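Long-range contacts in 3-oxoacyl-[acyl-carrier-protein] synthase 3 (Micrococcus luteus NCTC 2665, PDB 4EWP), which probably catalyses the first condensation of fatty acid synthesis, joining an acetyl primer from acetyl-CoA to two carbons from malonyl-ACP: residues D85-S90 against H144-G149; E151-V156 against F166-G171; E267-F272 against L330-G335; A277-I282 against V297-A302. All coordinates share one frame; numbering follows the deposited sequence.

Contact 1: D85-S90 against H144-G149; sequences DAVIVS and HVLVVG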
loop_
_atom_site.group_PDB
_atom_site.type_symbol
_atom_site.label_atom_id
_atom_site.label_comp_id
_atom_site.label_asym_id
_atom_site.label_seq_id
_atom_site.Cartn_x
_atom_site.Cartn_y
_atom_site.Cartn_z
ATOM N N ASP A 85 5.868 9.683 -13.621
ATOM C CA ASP A 85 5.923 8.313 -14.115
ATOM C C ASP A 85 5.372 7.355 -13.071
ATOM O O ASP A 85 5.241 6.164 -13.349
ATOM C CB ASP A 85 7.367 7.899 -14.422
ATOM C CG ASP A 85 8.047 8.830 -15.382
ATOM O OD1 ASP A 85 7.362 9.370 -16.278
ATOM O OD2 ASP A 85 9.273 9.026 -15.241
ATOM N N ALA A 86 5.084 7.867 -11.870
ATOM C CA ALA A 86 4.514 7.061 -10.789
ATOM C C ALA A 86 3.960 7.943 -9.681
ATOM O O ALA A 86 4.461 9.048 -9.451
ATOM C CB ALA A 86 5.552 6.108 -10.226
ATOM N N VAL A 87 2.936 7.450 -8.996
ATOM C CA VAL A 87 2.271 8.199 -7.944
ATOM C C VAL A 87 2.146 7.271 -6.755
ATOM O O VAL A 87 1.498 6.238 -6.852
ATOM C CB VAL A 87 0.841 8.643 -8.361
ATOM C CG1 VAL A 87 0.119 9.279 -7.202
ATOM C CG2 VAL A 87 0.878 9.596 -9.555
ATOM N N ILE A 88 2.786 7.619 -5.642
ATOM C CA ILE A 88 2.730 6.790 -4.442
ATOM C C ILE A 88 2.046 7.573 -3.340
ATOM O O ILE A 88 2.483 8.670 -2.970
ATOM C CB ILE A 88 4.134 6.370 -3.953
ATOM C CG1 ILE A 88 4.900 5.652 -5.060
ATOM C CG2 ILE A 88 4.029 5.480 -2.733
ATOM C CD1 ILE A 88 6.307 5.246 -4.663
ATOM N N VAL A 89 0.958 7.023 -2.824
ATOM C CA VAL A 89 0.225 7.709 -1.771
ATOM C C VAL A 89 0.300 6.890 -0.495
ATOM O O VAL A 89 -0.143 5.739 -0.437
ATOM C CB VAL A 89 -1.240 7.951 -2.145
ATOM C CG1 VAL A 89 -2.022 8.371 -0.906
ATOM C CG2 VAL A 89 -1.341 8.977 -3.275
ATOM N N SER A 90 0.885 7.482 0.531
ATOM C CA SER A 90 1.049 6.776 1.779
ATOM C C SER A 90 0.017 7.266 2.780
ATOM O O SER A 90 0.102 8.389 3.259
ATOM C CB SER A 90 2.467 6.964 2.283
ATOM O OG SER A 90 2.537 6.552 3.622
ATOM N N HIS A 144 10.393 10.487 -12.842
ATOM C CA HIS A 144 9.779 11.394 -11.866
ATOM C C HIS A 144 8.681 10.675 -11.046
ATOM O O HIS A 144 7.697 10.187 -11.606
ATOM C CB HIS A 144 9.169 12.616 -12.560
ATOM C CG HIS A 144 10.148 13.423 -13.358
ATOM N ND1 HIS A 144 10.346 13.231 -14.710
ATOM C CD2 HIS A 144 10.971 14.441 -12.999
ATOM C CE1 HIS A 144 11.250 14.090 -15.148
ATOM N NE2 HIS A 144 11.641 14.835 -14.130
ATOM N N VAL A 145 8.845 10.625 -9.727
ATOM C CA VAL A 145 7.911 9.904 -8.867
ATOM C C VAL A 145 7.339 10.876 -7.863
ATOM O O VAL A 145 8.083 11.620 -7.196
ATOM C CB VAL A 145 8.615 8.726 -8.122
ATOM C CG1 VAL A 145 7.640 7.954 -7.202
ATOM C CG2 VAL A 145 9.254 7.790 -9.124
ATOM N N LEU A 146 6.016 10.892 -7.773
ATOM C CA LEU A 146 5.346 11.712 -6.775
ATOM C C LEU A 146 5.107 10.873 -5.530
ATOM O O LEU A 146 4.604 9.762 -5.633
ATOM C CB LEU A 146 4.010 12.212 -7.321
ATOM C CG LEU A 146 3.125 12.932 -6.313
ATOM C CD1 LEU A 146 3.696 14.311 -5.933
ATOM C CD2 LEU A 146 1.725 13.051 -6.864
ATOM N N VAL A 147 5.491 11.388 -4.358
ATOM C CA VAL A 147 5.212 10.704 -3.087
ATOM C C VAL A 147 4.373 11.619 -2.198
ATOM O O VAL A 147 4.739 12.771 -1.958
ATOM C CB VAL A 147 6.511 10.317 -2.336
ATOM C CG1 VAL A 147 6.168 9.617 -1.027
ATOM C CG2 VAL A 147 7.383 9.437 -3.203
ATOM N N VAL A 148 3.241 11.114 -1.724
ATOM C CA VAL A 148 2.362 11.903 -0.889
ATOM C C VAL A 148 2.118 11.182 0.422
ATOM O O VAL A 148 1.624 10.055 0.434
ATOM C CB VAL A 148 1.000 12.160 -1.575
ATOM C CG1 VAL A 148 0.132 13.017 -0.679
ATOM C CG2 VAL A 148 1.212 12.882 -2.881
ATOM N N GLY A 149 2.475 11.819 1.530
ATOM C CA GLY A 149 2.097 11.310 2.837
ATOM C C GLY A 149 0.863 12.097 3.215
ATOM O O GLY A 149 0.908 13.330 3.206
HETATM O O HOH W 1 9.170 11.603 -16.565
#

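Contact 2: E151-V156 against F166-G171; sequences ERLSDV and FLLGDG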
loop_
_atom_site.group_PDB
_atom_site.type_symbol
_atom_site.label_atom_id
_atom_site.label_comp_id
_atom_site.label_asym_id
_atom_site.label_seq_id
_atom_site.Cartn_x
_atom_site.Cartn_y
_atom_site.Cartn_z
ATOM N N GLU A 151 -3.136 12.052 5.522
ATOM C CA GLU A 151 -4.011 11.408 6.484
ATOM C C GLU A 151 -5.129 12.344 6.906
ATOM O O GLU A 151 -4.917 13.546 7.097
ATOM C CB GLU A 151 -3.231 11.023 7.754
ATOM C CG GLU A 151 -1.989 10.153 7.569
ATOM C CD GLU A 151 -2.308 8.694 7.309
ATOM O OE1 GLU A 151 -3.458 8.372 6.968
ATOM O OE2 GLU A 151 -1.396 7.858 7.443
ATOM N N ARG A 152 -6.321 11.795 7.068
ATOM C CA ARG A 152 -7.328 12.472 7.864
ATOM C C ARG A 152 -7.528 11.618 9.114
ATOM O O ARG A 152 -8.516 10.889 9.244
ATOM C CB ARG A 152 -8.644 12.706 7.095
ATOM C CG ARG A 152 -9.584 13.698 7.831
ATOM C CD ARG A 152 -10.681 14.283 6.948
ATOM N NE ARG A 152 -11.633 13.276 6.499
ATOM C CZ ARG A 152 -12.593 13.485 5.601
ATOM N NH1 ARG A 152 -12.742 14.680 5.027
ATOM N NH2 ARG A 152 -13.401 12.485 5.260
ATOM N N LEU A 153 -6.557 11.702 10.017
ATOM C CA LEU A 153 -6.554 10.916 11.246
ATOM C C LEU A 153 -7.763 11.215 12.118
ATOM O O LEU A 153 -8.162 10.386 12.935
ATOM C CB LEU A 153 -5.284 11.205 12.048
ATOM C CG LEU A 153 -3.949 10.768 11.448
ATOM C CD1 LEU A 153 -2.811 11.354 12.238
ATOM C CD2 LEU A 153 -3.854 9.245 11.442
ATOM N N SER A 154 -8.341 12.403 11.970
ATOM C CA SER A 154 -9.476 12.762 12.805
ATOM C C SER A 154 -10.654 11.818 12.539
ATOM O O SER A 154 -11.572 11.713 13.349
ATOM C CB SER A 154 -9.868 14.233 12.617
ATOM O OG SER A 154 -10.104 14.526 11.251
ATOM N N ASP A 155 -10.624 11.111 11.414
ATOM C CA ASP A 155 -11.683 10.137 11.134
ATOM C C ASP A 155 -11.593 8.884 11.995
ATOM O O ASP A 155 -12.583 8.163 12.124
ATOM C CB ASP A 155 -11.696 9.722 9.664
ATOM C CG ASP A 155 -12.375 10.732 8.795
ATOM O OD1 ASP A 155 -13.271 11.447 9.307
ATOM O OD2 ASP A 155 -12.003 10.813 7.607
ATOM N N VAL A 156 -10.411 8.628 12.564
ATOM C CA VAL A 156 -10.202 7.441 13.389
ATOM C C VAL A 156 -9.731 7.709 14.838
ATOM O O VAL A 156 -9.074 6.865 15.446
ATOM C CB VAL A 156 -9.232 6.455 12.716
ATOM C CG1 VAL A 156 -9.905 5.761 11.549
ATOM C CG2 VAL A 156 -7.969 7.180 12.253
ATOM N N PHE A 166 -5.865 13.179 21.058
ATOM C CA PHE A 166 -5.636 14.620 21.014
ATOM C C PHE A 166 -4.307 14.994 20.352
ATOM O O PHE A 166 -4.072 16.174 20.073
ATOM C CB PHE A 166 -5.696 15.199 22.420
ATOM C CG PHE A 166 -4.669 14.622 23.336
ATOM C CD1 PHE A 166 -4.938 13.466 24.055
ATOM C CD2 PHE A 166 -3.421 15.210 23.447
ATOM C CE1 PHE A 166 -3.989 12.919 24.889
ATOM C CE2 PHE A 166 -2.462 14.675 24.280
ATOM C CZ PHE A 166 -2.744 13.522 25.006
ATOM N N LEU A 167 -3.443 14.004 20.098
ATOM C CA LEU A 167 -2.158 14.276 19.444
ATOM C C LEU A 167 -2.287 14.437 17.944
ATOM O O LEU A 167 -1.421 15.023 17.304
ATOM C CB LEU A 167 -1.129 13.173 19.717
ATOM C CG LEU A 167 -0.367 13.227 21.039
ATOM C CD1 LEU A 167 -0.818 12.094 21.965
ATOM C CD2 LEU A 167 1.120 13.144 20.779
ATOM N N LEU A 168 -3.366 13.915 17.380
ATOM C CA LEU A 168 -3.414 13.718 15.934
ATOM C C LEU A 168 -4.105 14.807 15.135
ATOM O O LEU A 168 -5.166 15.312 15.506
ATOM C CB LEU A 168 -4.044 12.364 15.610
ATOM C CG LEU A 168 -3.365 11.210 16.340
ATOM C CD1 LEU A 168 -4.013 9.888 15.921
ATOM C CD2 LEU A 168 -1.866 11.246 16.036
ATOM N N GLY A 169 -3.498 15.133 14.004
ATOM C CA GLY A 169 -4.026 16.149 13.116
ATOM C C GLY A 169 -4.060 15.619 11.691
ATOM O O GLY A 169 -3.614 14.491 11.421
ATOM N N ASP A 170 -4.577 16.445 10.785
ATOM C CA ASP A 170 -4.808 16.056 9.406
ATOM C C ASP A 170 -3.991 16.931 8.477
ATOM O O ASP A 170 -3.704 18.087 8.793
ATOM C CB ASP A 170 -6.292 16.231 9.056
ATOM C CG ASP A 170 -7.228 15.568 10.071
ATOM O OD1 ASP A 170 -6.872 14.513 10.640
ATOM O OD2 ASP A 170 -8.337 16.107 10.286
ATOM N N GLY A 171 -3.642 16.389 7.317
ATOM C CA GLY A 171 -3.016 17.177 6.277
ATOM C C GLY A 171 -2.302 16.312 5.279
ATOM O O GLY A 171 -2.369 15.080 5.349
#

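Contact 3: E267-F272 against L330-G335; sequences EDLAAF and LALQIG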
loop_
_atom_site.group_PDB
_atom_site.type_symbol
_atom_site.label_atom_id
_atom_site.label_comp_id
_atom_site.label_asym_id
_atom_site.label_seq_id
_atom_site.Cartn_x
_atom_site.Cartn_y
_atom_site.Cartn_z
ATOM N N GLU A 267 27.441 17.047 12.044
ATOM C CA GLU A 267 28.000 18.345 11.680
ATOM C C GLU A 267 27.735 18.719 10.220
ATOM O O GLU A 267 27.736 19.895 9.870
ATOM C CB GLU A 267 29.517 18.338 11.927
ATOM C CG GLU A 267 29.926 18.337 13.396
ATOM C CD GLU A 267 29.508 17.075 14.180
ATOM O OE1 GLU A 267 28.927 16.132 13.606
ATOM O OE2 GLU A 267 29.766 17.019 15.401
ATOM N N ASP A 268 27.535 17.712 9.374
ATOM C CA ASP A 268 27.248 17.914 7.950
ATOM C C ASP A 268 25.769 18.208 7.674
ATOM O O ASP A 268 25.405 18.617 6.567
ATOM C CB ASP A 268 27.681 16.684 7.149
ATOM C CG ASP A 268 29.171 16.426 7.237
ATOM O OD1 ASP A 268 29.936 17.417 7.162
ATOM O OD2 ASP A 268 29.575 15.246 7.385
ATOM N N LEU A 269 24.918 17.992 8.675
ATOM C CA LEU A 269 23.475 18.217 8.521
ATOM C C LEU A 269 23.111 19.700 8.580
ATOM O O LEU A 269 23.654 20.442 9.392
ATOM C CB LEU A 269 22.681 17.461 9.597
ATOM C CG LEU A 269 22.731 15.928 9.569
ATOM C CD1 LEU A 269 21.971 15.307 10.747
ATOM C CD2 LEU A 269 22.172 15.414 8.242
ATOM N N ALA A 270 22.194 20.130 7.718
ATOM C CA ALA A 270 21.597 21.452 7.850
ATOM C C ALA A 270 20.314 21.352 8.663
ATOM O O ALA A 270 19.858 22.334 9.242
ATOM C CB ALA A 270 21.303 22.049 6.498
ATOM N N ALA A 271 19.727 20.163 8.707
ATOM C CA ALA A 271 18.462 20.001 9.408
ATOM C C ALA A 271 18.225 18.569 9.860
ATOM O O ALA A 271 18.746 17.618 9.278
ATOM C CB ALA A 271 17.294 20.476 8.536
ATOM N N PHE A 272 17.421 18.439 10.911
ATOM C CA PHE A 272 16.990 17.150 11.423
ATOM C C PHE A 272 15.471 17.167 11.413
ATOM O O PHE A 272 14.848 17.984 12.089
ATOM C CB PHE A 272 17.525 16.925 12.842
ATOM C CG PHE A 272 16.948 15.719 13.525
ATOM C CD1 PHE A 272 16.856 14.507 12.856
ATOM C CD2 PHE A 272 16.497 15.798 14.838
ATOM C CE1 PHE A 272 16.314 13.382 13.488
ATOM C CE2 PHE A 272 15.960 14.693 15.477
ATOM C CZ PHE A 272 15.870 13.474 14.797
ATOM N N LEU A 330 21.876 19.257 3.663
ATOM C CA LEU A 330 21.516 17.879 3.995
ATOM C C LEU A 330 20.546 17.805 5.173
ATOM O O LEU A 330 20.742 18.467 6.193
ATOM C CB LEU A 330 22.761 17.057 4.325
ATOM C CG LEU A 330 23.789 16.925 3.204
ATOM C CD1 LEU A 330 25.004 16.166 3.711
ATOM C CD2 LEU A 330 23.167 16.230 2.004
ATOM N N ALA A 331 19.511 16.983 5.022
ATOM C CA ALA A 331 18.530 16.761 6.077
ATOM C C ALA A 331 18.391 15.271 6.370
ATOM O O ALA A 331 18.266 14.450 5.457
ATOM C CB ALA A 331 17.177 17.341 5.675
ATOM N N LEU A 332 18.428 14.924 7.652
ATOM C CA LEU A 332 18.116 13.568 8.084
ATOM C C LEU A 332 16.614 13.502 8.326
ATOM O O LEU A 332 16.071 14.282 9.117
ATOM C CB LEU A 332 18.872 13.221 9.376
ATOM C CG LEU A 332 18.557 11.912 10.110
ATOM C CD1 LEU A 332 18.902 10.715 9.237
ATOM C CD2 LEU A 332 19.330 11.855 11.397
ATOM N N GLN A 333 15.935 12.593 7.641
ATOM C CA GLN A 333 14.509 12.390 7.875
ATOM C C GLN A 333 14.308 10.973 8.329
ATOM O O GLN A 333 14.935 10.048 7.806
ATOM C CB GLN A 333 13.683 12.671 6.624
ATOM C CG GLN A 333 14.204 11.958 5.413
ATOM C CD GLN A 333 13.412 12.322 4.180
ATOM O OE1 GLN A 333 13.007 13.482 4.007
ATOM N NE2 GLN A 333 13.165 11.329 3.318
ATOM N N ILE A 334 13.451 10.801 9.324
ATOM C CA ILE A 334 13.252 9.486 9.899
ATOM C C ILE A 334 11.841 9.408 10.449
ATOM O O ILE A 334 11.452 10.222 11.294
ATOM C CB ILE A 334 14.289 9.201 11.000
ATOM C CG1 ILE A 334 14.025 7.839 11.640
ATOM C CG2 ILE A 334 14.261 10.298 12.076
ATOM C CD1 ILE A 334 15.182 7.365 12.507
ATOM N N GLY A 335 11.064 8.461 9.923
ATOM C CA GLY A 335 9.693 8.250 10.356
ATOM C C GLY A 335 9.519 6.890 11.006
ATOM O O GLY A 335 10.288 5.970 10.728
HETATM O O HOH W 2 24.293 20.301 4.969
#

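Contact 4: A277-I282 against V297-A302; sequences ANMRII and VARDIA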
loop_
_atom_site.group_PDB
_atom_site.type_symbol
_atom_site.label_atom_id
_atom_site.label_comp_id
_atom_site.label_asym_id
_atom_site.label_seq_id
_atom_site.Cartn_x
_atom_site.Cartn_y
_atom_site.Cartn_z
ATOM N N ALA A 277 6.086 13.132 16.146
ATOM C CA ALA A 277 5.292 12.247 16.984
ATOM C C ALA A 277 4.880 12.939 18.288
ATOM O O ALA A 277 3.757 12.769 18.783
ATOM C CB ALA A 277 6.076 10.968 17.273
ATOM N N ASN A 278 5.795 13.739 18.824
ATOM C CA ASN A 278 5.655 14.255 20.168
ATOM C C ASN A 278 6.856 15.147 20.482
ATOM O O ASN A 278 8.000 14.766 20.233
ATOM C CB ASN A 278 5.593 13.066 21.115
ATOM C CG ASN A 278 5.434 13.469 22.537
ATOM O OD1 ASN A 278 6.336 14.052 23.123
ATOM N ND2 ASN A 278 4.292 13.133 23.123
ATOM N N MET A 279 6.618 16.349 20.996
ATOM C CA MET A 279 7.735 17.269 21.211
ATOM C C MET A 279 8.786 16.642 22.119
ATOM O O MET A 279 9.993 16.804 21.912
ATOM C CB MET A 279 7.268 18.591 21.805
ATOM C CG MET A 279 8.356 19.649 21.810
ATOM S SD MET A 279 8.680 20.236 20.145
ATOM C CE MET A 279 7.352 21.429 19.991
ATOM N N ARG A 280 8.315 15.930 23.132
ATOM C CA ARG A 280 9.199 15.226 24.056
ATOM C C ARG A 280 10.069 14.204 23.311
ATOM O O ARG A 280 11.280 14.099 23.549
ATOM C CB ARG A 280 8.368 14.574 25.162
ATOM C CG ARG A 280 9.147 13.648 26.071
ATOM C CD ARG A 280 10.292 14.380 26.776
ATOM N NE ARG A 280 10.996 13.525 27.737
ATOM C CZ ARG A 280 12.288 13.214 27.651
ATOM N NH1 ARG A 280 13.015 13.699 26.655
ATOM N NH2 ARG A 280 12.858 12.429 28.557
ATOM N N ILE A 281 9.456 13.455 22.396
ATOM C CA ILE A 281 10.242 12.535 21.575
ATOM C C ILE A 281 11.268 13.290 20.708
ATOM O O ILE A 281 12.444 12.913 20.644
ATOM C CB ILE A 281 9.362 11.646 20.692
ATOM C CG1 ILE A 281 8.675 10.579 21.552
ATOM C CG2 ILE A 281 10.206 10.998 19.603
ATOM C CD1 ILE A 281 7.664 9.730 20.807
ATOM N N ILE A 282 10.818 14.350 20.041
ATOM C CA ILE A 282 11.700 15.147 19.192
ATOM C C ILE A 282 12.914 15.670 19.969
ATOM O O ILE A 282 14.054 15.509 19.522
ATOM C CB ILE A 282 10.960 16.337 18.554
ATOM C CG1 ILE A 282 9.820 15.861 17.655
ATOM C CG2 ILE A 282 11.929 17.202 17.747
ATOM C CD1 ILE A 282 8.990 17.014 17.098
ATOM N N VAL A 297 16.210 21.879 13.966
ATOM C CA VAL A 297 15.309 20.786 14.301
ATOM C C VAL A 297 13.843 21.138 13.988
ATOM O O VAL A 297 13.312 22.134 14.494
ATOM C CB VAL A 297 15.439 20.417 15.787
ATOM C CG1 VAL A 297 14.421 19.368 16.174
ATOM C CG2 VAL A 297 16.856 19.943 16.090
ATOM N N ALA A 298 13.195 20.328 13.148
ATOM C CA ALA A 298 11.767 20.517 12.850
ATOM C C ALA A 298 10.885 20.330 14.094
ATOM O O ALA A 298 10.955 19.295 14.757
ATOM C CB ALA A 298 11.323 19.561 11.748
ATOM N N ARG A 299 10.046 21.312 14.395
ATOM C CA ARG A 299 9.104 21.187 15.511
ATOM C C ARG A 299 7.695 21.624 15.115
ATOM O O ARG A 299 6.937 22.132 15.938
ATOM C CB ARG A 299 9.574 22.000 16.727
ATOM C CG ARG A 299 10.938 21.607 17.253
ATOM C CD ARG A 299 11.293 22.345 18.541
ATOM N NE ARG A 299 12.736 22.318 18.729
ATOM C CZ ARG A 299 13.357 21.387 19.428
ATOM N NH1 ARG A 299 12.641 20.458 20.018
ATOM N NH2 ARG A 299 14.673 21.391 19.549
ATOM N N ASP A 300 7.360 21.436 13.847
ATOM C CA ASP A 300 6.031 21.753 13.339
ATOM C C ASP A 300 4.886 21.239 14.237
ATOM O O ASP A 300 3.799 21.825 14.261
ATOM C CB ASP A 300 5.869 21.164 11.932
ATOM C CG ASP A 300 4.723 21.784 11.170
ATOM O OD1 ASP A 300 4.387 22.962 11.432
ATOM O OD2 ASP A 300 4.160 21.097 10.294
ATOM N N ILE A 301 5.122 20.142 14.957
ATOM C CA ILE A 301 4.084 19.523 15.788
ATOM C C ILE A 301 3.312 20.501 16.701
ATOM O O ILE A 301 2.130 20.289 16.976
ATOM C CB ILE A 301 4.662 18.383 16.659
ATOM C CG1 ILE A 301 3.545 17.442 17.124
ATOM C CG2 ILE A 301 5.413 18.945 17.848
ATOM C CD1 ILE A 301 3.972 16.508 18.228
ATOM N N ALA A 302 3.975 21.563 17.165
ATOM C CA ALA A 302 3.337 22.521 18.075
ATOM C C ALA A 302 2.072 23.159 17.500
ATOM O O ALA A 302 1.129 23.445 18.239
ATOM C CB ALA A 302 4.324 23.609 18.500
#

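Contact 1: D85-S90 against H144-G149
Ile88 and Val147 face each other in a parallel beta ladder, the axes of strands 86-90 and 144-149 running 4.7 Å apart at 12°. Ile88 is gripped through both its backbone polar atoms: its N donates to Leu146 O (2.8 Å) and its O accepts from Val148 N (2.8 Å). On its face of the sheet, Ile88 CD1 reaches back along the ladder and lies over Val145 CG1 at 3.9 Å, the two side chains crossing obliquely. On the other face Val87 and Leu146 run side by side, CG1 to CD2 4.1 Å. At the entry to the ladder Asp85 N donates to His144 O (2.8 Å), while Asp85 OD2 takes His144 N at 3.0 Å, met from 52° above the carboxylate plane. The same OD2 accepts from Arg143 N. An alanine in place of Asp85 would probably leave the His144 and Arg143 amides without this acceptor. The two strands are neighbours in a five-stranded mixed sheet of the thiolase fold, and strand 116-120 bonds to the other edge of 86-90. Helix 125-138 packs on the face of Ile88, Val145 and Val147, and Leu146 and Val148 also touch the side chains of strand 170-180.

Contact 2: E151-V156 against F166-G171
Asp170 ties the start of strand 170-180 to the 3-10 turn that follows strand 144-152; the two strands are antiparallel neighbours in one of the two five-stranded sheets of the thiolase fold. The sheet pairing itself is brief: Glu151 and Gly171 form a hydrogen-bonded pair, Glu151 N to Gly171 O and Gly171 N to Glu151 O both measuring 3.1 Å. Beyond it the Asp170 side chain takes over. Its CB packs against Glu151 O at 3.6 Å, and CG, anti to its own carbonyl carbon (chi1 -51°), is carried across Arg152 CG toward the turn. There the carboxylate divides its oxygens: OD1 accepts Ser154 N at 2.9 Å through its syn lone pair, and OD2 takes the Ser154 hydroxyl, OG lying 2.6 Å away on the syn side and 19° out of plane. Ala56 N also donates to OD2, so both oxygens are occupied and the group's rotation is fixed. An alanine at Asp170 would probably leave the Ser154 amide and hydroxyl without their acceptors and free the turn to shift. Beside this polar clasp, Leu153 and Leu168 cross at about a right angle, CD1 of the first lying 3.7 Å from CB of the second; Leu168 in turn lies near Asn306, a predicted active-site residue. At the dimer interface Asp155 OD1 pairs with Arg210 of the second subunit. Its other oxygen, OD2, holds Arg152 NE in a salt bridge of 2.7 Å, lying 8° out of the guanidinium plane.

Contact 3: E267-F272 against L330-G335
Phe272 and Leu332 lie side by side and point the same way, as expected of paired residues on one face of a parallel sheet. Phe272 CG is anti to its backbone N (chi1 171°), which carries the ring along that face until CD1 of the ring meets Leu332 CD2 at 3.9 Å. The next ring atom, CE1, reaches Ile334 CG2 at 4.0 Å, and these two side chains cross at a slant, so one ring spans two successive residues of the partner strand on this face. Leu269 also crosses Leu332 at a slant, CD1 against CB at 4.0 Å, so Leu332 meets Leu269 at its CB and Phe272 at its CD2. On the reverse face the small pair Ala271 and Ala331 meets CB to CB at 4.2 Å.

The backbone explains why Leu269 does not simply continue the ladder: the chain turns a corner at Ala270. At the corner Leu330 O accepts from two donors, Ala270 N at 2.7 Å and Ala271 N at 3.2 Å, and regular pairing resumes where Leu332 N donates to Ala271 O at 3.2 Å. Ahead of the corner, a water receives Leu330 N and donates to Asp268 O, linking the 3-10 segment to the start of strand 330-337.

This is the centre of the second five-stranded sheet: strand 296-297 flanks 269-274, and 341-348 runs antiparallel beside 330-337. Helix 240-262 covers Leu269, Leu332 and Ile334, helix 311-322 touches Ala271 on the opposite face, and Phe285 of helix 279-288 meets the Phe272 ring edge-to-face.

Contact 4: A277-I282 against V297-A302
Met279 reaches Arg299 and Ile301 because its CG is anti to the backbone N (chi1 -170°) and the chain then bends at both chi2 (72°) and chi3 (82°), folding the thioether over the 297-302 segment. Met279 SD lies 3.7 Å from Arg299 CD, at the edge of the guanidinium and near its plane, where the two side chains cross at about a right angle. The methyl goes further, Met279 CE touching Ile301 CG2 at 3.8 Å and Ala302 CB at 4.0 Å. One turn on, Ile282 slides past Val297 in the opposite direction, CG2 to CG1 3.7 Å. Val297 CG1 also sits over the centre of one guanidinium face of Arg299, while the charge of that group is met by Asp283 in a salt bridge.

No hydrogen bond joins the segments directly; Gln276 bridges to Ala298 O and Ile301 N instead. Ile301 CD1 fits against the helix entry, 3.4 Å from Asn278 N. There Asn278 is the N-cap, its OD1 accepting Ile281 N at 3.3 Å and, weakly, Arg280 N.

Residues 276-280 are predicted to bind ACP, and Ala277 lies close to the predicted active-site residues His275 and Asn306. Helix 279-288 is packed through Met279 and Ile282 on the 297-302 segment, with helix 240-262 against Ile281, helix 311-322 touching Ala298 and Asp300, and strand 269-274 touching Ile282 and Ala298.

Contacts 1 and 3 are the buried parallel pairings of two separate five-stranded sheets with the same strand order, matching halves of the thiolase fold; contact 1 is a regular ladder, whereas contact 3 is bent by a corner. Contact 2 continues strand 144-152 from contact 1 but keeps one antiparallel pair of backbone bonds and adds a carboxylate that holds the following turn; it reaches the second subunit through a salt bridge, contact 3 through packing. Contact 4, partly buried, is largely apolar, with a thioether against a guanidinium and no direct hydrogen bonds. It adjoins contact 3 through a probable bond from Ala298 N to Phe272 O, and contact 2 where Leu167 packs on Ala277 and Asn278, near predicted catalytic residues.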